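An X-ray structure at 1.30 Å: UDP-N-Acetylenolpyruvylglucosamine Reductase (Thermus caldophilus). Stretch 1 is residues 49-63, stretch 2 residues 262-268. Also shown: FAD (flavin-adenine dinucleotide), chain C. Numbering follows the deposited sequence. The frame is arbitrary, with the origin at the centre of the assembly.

Stretch 1, residues 49-63: SNLLVLDEGVPERVI
Stretch 2, residues 262-268: LEWEVWP

Stretch 2, the C-terminal end of the chain, lies beside stretch 1 as a parallel β-strand neighbour. Strands 51-53 and 265-267 run in the same direction, their axes 26° apart and 4.7 Å at closest approach. The register pairs Leu51 with Glu265, Leu52 with Val266 and Val53 with Trp267, at CA-CA distances of 5.1, 4.8 and 4.7 Å. Together the two stretches bury 788 Å².

Leu262 (phi/psi -66/137) and Glu263 (-85/-35) lead in without strand pairing. Glu263 O lies 3.2 Å from Asn50 OD1, a contact whose nature the geometry leaves open. Trp264 (-62/150; chi1 m, chi2 -33°) directs its CA-CB bond sideways, and its CE3 meets Leu52 CD2 at 3.8 Å. Leu52, with chi1 t and chi2 p, thus fills space beside the indole with a methyl group.

The strand ladder begins at Glu265 (-96/134). Its N donates to Asn50 O at 3.0 Å with an N-H...O angle of 157°, and its O accepts from Leu52 N at 2.9 Å and 166°. Leu51 CA adds a CA-H...O contact to Glu265 O at 3.4 Å. The Glu265 side chain is extended (chi1 t, chi2 t, chi3 -14°), and its carboxylate serves two donors: OE1 accepts from FAD O3B at 2.5 Å, and OE2 from Trp267 NE1 at 3.1 Å. The cofactor also binds stretch 1, where Ser49 N donates to FAD O2P at 2.9 Å and Asn50 N to FAD O1A at 2.8 Å.

Val266 (-96/131, chi1 t) points to the opposite face of the sheet from Glu265 and Trp267, the same face as Leu52. Its CG2 lies 4.1 Å from Leu52 CD2 and its CG1 3.8 Å from Leu54 CG, so CG2 faces the side chain of Leu52 and CG1 that of Leu54.

Trp267 (-113/139; chi1 -79°, m; chi2 13°) has the largest area covered by the other stretch, 136 Å². Its N donates to Leu52 O at 3.0 Å (160°), while its O accepts from Leu54 N at 2.8 Å (167°). The indole shares its face of the sheet with Leu51, Val53 and Glu265. Leu51, chi1 m and chi2 t, sets CD1 3.8 Å from the centroid of the Trp267 six-membered ring, 7° off the normal: a CH-pi contact. Val62 CG1 approaches the ring edge, 4.1 Å from Trp267 CZ3, and Val58 CG1 reaches Trp267 CB at 3.8 Å. The broad apolar ring suits this buried site, and its one polar atom, NE1, is satisfied by Glu265.

A cis peptide precedes Pro268 (phi -73, C-gamma endo), which ends the chain with a carboxylate. The type I turn Leu54-Gly57, closed by Gly57 N to Leu54 O at 3.0 Å, leads stretch 1 around this proline: Pro268 CD lies 4.0 Å from Leu54 CB and 3.5 Å from Gly57 O. Gly57, at 69/-156, has a positive phi that favours glycine. Val58 CG1 completes the packing, 4.0 Å from Pro268 CB.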

# COMPACT_ATOMS: atom_id res chain seq x y z
N SER A 49 -0.40 2.74 3.66
CA SER A 49 -0.79 1.49 4.30
C SER A 49 0.33 0.47 4.41
O SER A 49 0.13 -0.57 5.03
CB SER A 49 -2.03 0.87 3.63
OG SER A 49 -1.76 0.41 2.31
N ASN A 50 1.50 0.74 3.83
CA ASN A 50 2.66 -0.13 4.05
C ASN A 50 3.85 0.57 4.70
O ASN A 50 4.95 0.00 4.75
CB ASN A 50 3.10 -0.86 2.78
CG ASN A 50 4.02 -2.05 3.07
OD1 ASN A 50 5.09 -2.19 2.48
ND2 ASN A 50 3.62 -2.88 4.03
N LEU A 51 3.63 1.78 5.22
CA LEU A 51 4.72 2.60 5.74
C LEU A 51 4.81 2.63 7.25
O LEU A 51 3.81 2.86 7.94
CB LEU A 51 4.59 4.05 5.25
CG LEU A 51 4.69 4.25 3.73
CD1 LEU A 51 4.48 5.71 3.39
CD2 LEU A 51 6.02 3.78 3.18
N LEU A 52 6.02 2.42 7.74
CA LEU A 52 6.38 2.75 9.10
C LEU A 52 7.27 4.00 9.04
O LEU A 52 8.43 3.94 8.67
CB LEU A 52 7.13 1.58 9.76
CG LEU A 52 7.75 1.82 11.14
CD1 LEU A 52 6.76 2.41 12.12
CD2 LEU A 52 8.37 0.55 11.69
N VAL A 53 6.69 5.15 9.37
CA VAL A 53 7.42 6.41 9.29
C VAL A 53 7.93 6.76 10.67
O VAL A 53 7.16 6.79 11.63
CB VAL A 53 6.54 7.55 8.73
CG1 VAL A 53 7.35 8.85 8.65
CG2 VAL A 53 5.99 7.17 7.36
N LEU A 54 9.23 7.00 10.76
CA LEU A 54 9.88 7.27 12.03
C LEU A 54 9.49 8.63 12.58
O LEU A 54 8.98 9.50 11.86
CB LEU A 54 11.39 7.04 11.94
CG LEU A 54 11.77 5.59 11.56
CD1 LEU A 54 13.23 5.29 11.81
CD2 LEU A 54 10.90 4.55 12.26
N ASP A 55 9.71 8.81 13.88
CA ASP A 55 9.22 9.97 14.59
C ASP A 55 9.89 11.26 14.13
O ASP A 55 9.32 12.34 14.29
CB ASP A 55 9.40 9.77 16.10
CG ASP A 55 8.61 8.57 16.62
OD1 ASP A 55 7.40 8.47 16.32
OD2 ASP A 55 9.21 7.72 17.32
N GLU A 56 11.06 11.15 13.50
CA GLU A 56 11.77 12.31 12.95
C GLU A 56 11.25 12.75 11.57
O GLU A 56 11.64 13.80 11.07
CB GLU A 56 13.30 12.08 12.91
CG GLU A 56 13.78 10.93 12.00
CD GLU A 56 14.03 9.63 12.76
OE1 GLU A 56 15.04 8.96 12.46
OE2 GLU A 56 13.22 9.30 13.66
N GLY A 57 10.37 11.95 10.98
CA GLY A 57 9.83 12.25 9.65
C GLY A 57 10.88 12.11 8.55
O GLY A 57 11.87 11.39 8.70
N VAL A 58 10.65 12.80 7.43
CA VAL A 58 11.56 12.75 6.27
C VAL A 58 11.86 14.15 5.74
O VAL A 58 11.01 15.04 5.83
CB VAL A 58 11.01 11.86 5.11
CG1 VAL A 58 10.78 10.43 5.58
CG2 VAL A 58 9.73 12.44 4.53
N PRO A 59 13.08 14.36 5.20
CA PRO A 59 13.44 15.68 4.68
C PRO A 59 13.05 15.96 3.22
O PRO A 59 13.01 17.12 2.82
CB PRO A 59 14.96 15.70 4.83
CG PRO A 59 15.36 14.29 4.61
CD PRO A 59 14.21 13.42 5.11
N GLU A 60 12.75 14.91 2.45
CA GLU A 60 12.45 15.07 1.03
C GLU A 60 11.03 15.61 0.83
O GLU A 60 10.21 15.58 1.75
CB GLU A 60 12.60 13.74 0.28
CG GLU A 60 14.00 13.13 0.31
CD GLU A 60 14.28 12.31 1.55
OE1 GLU A 60 13.34 12.01 2.32
OE2 GLU A 60 15.46 11.95 1.74
N ARG A 61 10.77 16.09 -0.38
CA ARG A 61 9.41 16.43 -0.77
C ARG A 61 8.61 15.13 -0.81
O ARG A 61 9.06 14.15 -1.39
CB ARG A 61 9.40 17.08 -2.15
CG ARG A 61 10.15 18.39 -2.23
CD ARG A 61 10.05 18.96 -3.62
NE ARG A 61 10.69 20.26 -3.72
CZ ARG A 61 10.74 20.99 -4.83
NH1 ARG A 61 10.19 20.55 -5.95
NH2 ARG A 61 11.34 22.18 -4.82
N VAL A 62 7.45 15.13 -0.15
CA VAL A 62 6.57 13.97 -0.17
C VAL A 62 5.40 14.30 -1.09
O VAL A 62 4.64 15.23 -0.82
CB VAL A 62 6.11 13.57 1.25
CG1 VAL A 62 5.17 12.39 1.18
CG2 VAL A 62 7.31 13.21 2.11
N ILE A 63 5.29 13.57 -2.19
CA ILE A 63 4.32 13.85 -3.24
C ILE A 63 3.09 12.95 -3.11
O ILE A 63 3.21 11.73 -2.97
CB ILE A 63 4.95 13.66 -4.63
CG1 ILE A 63 6.09 14.66 -4.84
CG2 ILE A 63 3.91 13.81 -5.73
CD1 ILE A 63 6.90 14.44 -6.09
N LEU A 262 10.88 -7.55 8.02
CA LEU A 262 9.75 -6.63 7.89
C LEU A 262 9.17 -6.62 6.49
O LEU A 262 9.90 -6.60 5.50
CB LEU A 262 10.16 -5.21 8.25
CG LEU A 262 10.14 -4.78 9.71
CD1 LEU A 262 10.55 -3.32 9.79
CD2 LEU A 262 8.76 -4.99 10.32
N GLU A 263 7.84 -6.62 6.43
CA GLU A 263 7.12 -6.38 5.18
C GLU A 263 6.96 -4.87 4.97
O GLU A 263 7.01 -4.38 3.84
CB GLU A 263 5.76 -7.08 5.23
CG GLU A 263 4.86 -6.87 4.01
CD GLU A 263 5.29 -7.65 2.77
OE1 GLU A 263 6.39 -8.24 2.76
OE2 GLU A 263 4.53 -7.66 1.78
N TRP A 264 6.79 -4.12 6.07
CA TRP A 264 6.68 -2.67 5.99
C TRP A 264 7.94 -2.04 5.43
O TRP A 264 9.04 -2.54 5.65
CB TRP A 264 6.49 -2.03 7.35
CG TRP A 264 5.31 -2.44 8.10
CD1 TRP A 264 4.09 -2.79 7.60
CD2 TRP A 264 5.20 -2.52 9.51
NE1 TRP A 264 3.23 -3.10 8.63
CE2 TRP A 264 3.89 -2.93 9.82
CE3 TRP A 264 6.10 -2.28 10.56
CZ2 TRP A 264 3.46 -3.12 11.12
CZ3 TRP A 264 5.67 -2.46 11.85
CH2 TRP A 264 4.36 -2.87 12.13
N GLU A 265 7.76 -0.92 4.76
CA GLU A 265 8.87 -0.06 4.41
C GLU A 265 9.01 1.03 5.45
O GLU A 265 8.01 1.65 5.84
CB GLU A 265 8.62 0.56 3.06
CG GLU A 265 9.71 1.50 2.60
CD GLU A 265 9.45 2.07 1.22
OE1 GLU A 265 8.56 1.55 0.52
OE2 GLU A 265 10.14 3.04 0.85
N VAL A 266 10.24 1.25 5.90
CA VAL A 266 10.56 2.27 6.89
C VAL A 266 11.02 3.55 6.18
O VAL A 266 11.87 3.50 5.29
CB VAL A 266 11.64 1.78 7.89
CG1 VAL A 266 11.99 2.88 8.88
CG2 VAL A 266 11.17 0.53 8.63
N TRP A 267 10.44 4.68 6.58
CA TRP A 267 10.89 6.01 6.19
C TRP A 267 11.42 6.70 7.44
O TRP A 267 10.80 6.59 8.49
CB TRP A 267 9.70 6.81 5.67
CG TRP A 267 9.27 6.52 4.27
CD1 TRP A 267 9.65 5.47 3.48
CD2 TRP A 267 8.34 7.29 3.50
NE1 TRP A 267 9.02 5.56 2.25
CE2 TRP A 267 8.21 6.66 2.24
CE3 TRP A 267 7.60 8.46 3.76
CZ2 TRP A 267 7.37 7.16 1.24
CZ3 TRP A 267 6.78 8.96 2.76
CH2 TRP A 267 6.67 8.31 1.51
N PRO A 268 12.54 7.44 7.34
CA PRO A 268 13.35 7.69 6.14
C PRO A 268 14.14 6.48 5.71
O PRO A 268 14.68 6.46 4.60
CB PRO A 268 14.30 8.82 6.58
CG PRO A 268 14.39 8.71 8.03
CD PRO A 268 13.09 8.13 8.52
OXT PRO A 268 14.25 5.48 6.43
PA FAD C . 2.11 3.49 0.65
O1A FAD C . 2.12 2.73 1.91
O2A FAD C . 1.70 4.91 0.63
O5B FAD C . 3.52 3.40 -0.07
C5B FAD C . 4.16 2.12 -0.21
C4B FAD C . 5.29 2.22 -1.21
O4B FAD C . 4.73 2.52 -2.50
C3B FAD C . 6.31 3.33 -0.91
O3B FAD C . 7.58 2.89 -1.39
C2B FAD C . 5.79 4.48 -1.76
O2B FAD C . 6.82 5.41 -2.10
C1B FAD C . 5.33 3.74 -3.00
N9A FAD C . 4.33 4.44 -3.82
C8A FAD C . 3.10 4.83 -3.44
N7A FAD C . 2.48 5.40 -4.48
C5A FAD C . 3.30 5.34 -5.53
C6A FAD C . 3.24 5.78 -6.86
N6A FAD C . 2.16 6.38 -7.38
N1A FAD C . 4.30 5.55 -7.66
C2A FAD C . 5.40 4.95 -7.20
N3A FAD C . 5.52 4.53 -5.94
C4A FAD C . 4.48 4.73 -5.11
N1 FAD C . -0.60 -5.84 1.01
C2 FAD C . -0.74 -6.93 0.18
O2 FAD C . 0.07 -7.12 -0.72
N3 FAD C . -1.79 -7.82 0.37
C4 FAD C . -2.73 -7.63 1.38
O4 FAD C . -3.65 -8.44 1.51
C4X FAD C . -2.59 -6.52 2.20
N5 FAD C . -3.50 -6.30 3.23
C5X FAD C . -3.39 -5.14 4.01
C6 FAD C . -4.35 -4.89 4.99
C7 FAD C . -4.28 -3.75 5.78
C7M FAD C . -5.35 -3.49 6.85
C8 FAD C . -3.22 -2.85 5.59
C8M FAD C . -3.12 -1.59 6.45
C9 FAD C . -2.26 -3.11 4.61
C9A FAD C . -2.33 -4.25 3.82
N10 FAD C . -1.37 -4.52 2.83
C10 FAD C . -1.53 -5.63 2.01
C1' FAD C . -0.16 -3.66 2.65
C2' FAD C . -0.44 -2.45 1.73
O2' FAD C . -1.85 -2.19 1.65
C3' FAD C . 0.10 -2.66 0.32
O3' FAD C . 1.53 -2.81 0.36
C4' FAD C . -0.28 -1.50 -0.61
O4' FAD C . 0.05 -1.84 -1.96
C5' FAD C . 0.39 -0.17 -0.25
O5' FAD C . -0.22 0.83 -1.06
P FAD C . -0.32 2.33 -0.51
O1P FAD C . -0.94 3.13 -1.58
O2P FAD C . -0.89 2.37 0.86
O3P FAD C . 1.25 2.68 -0.47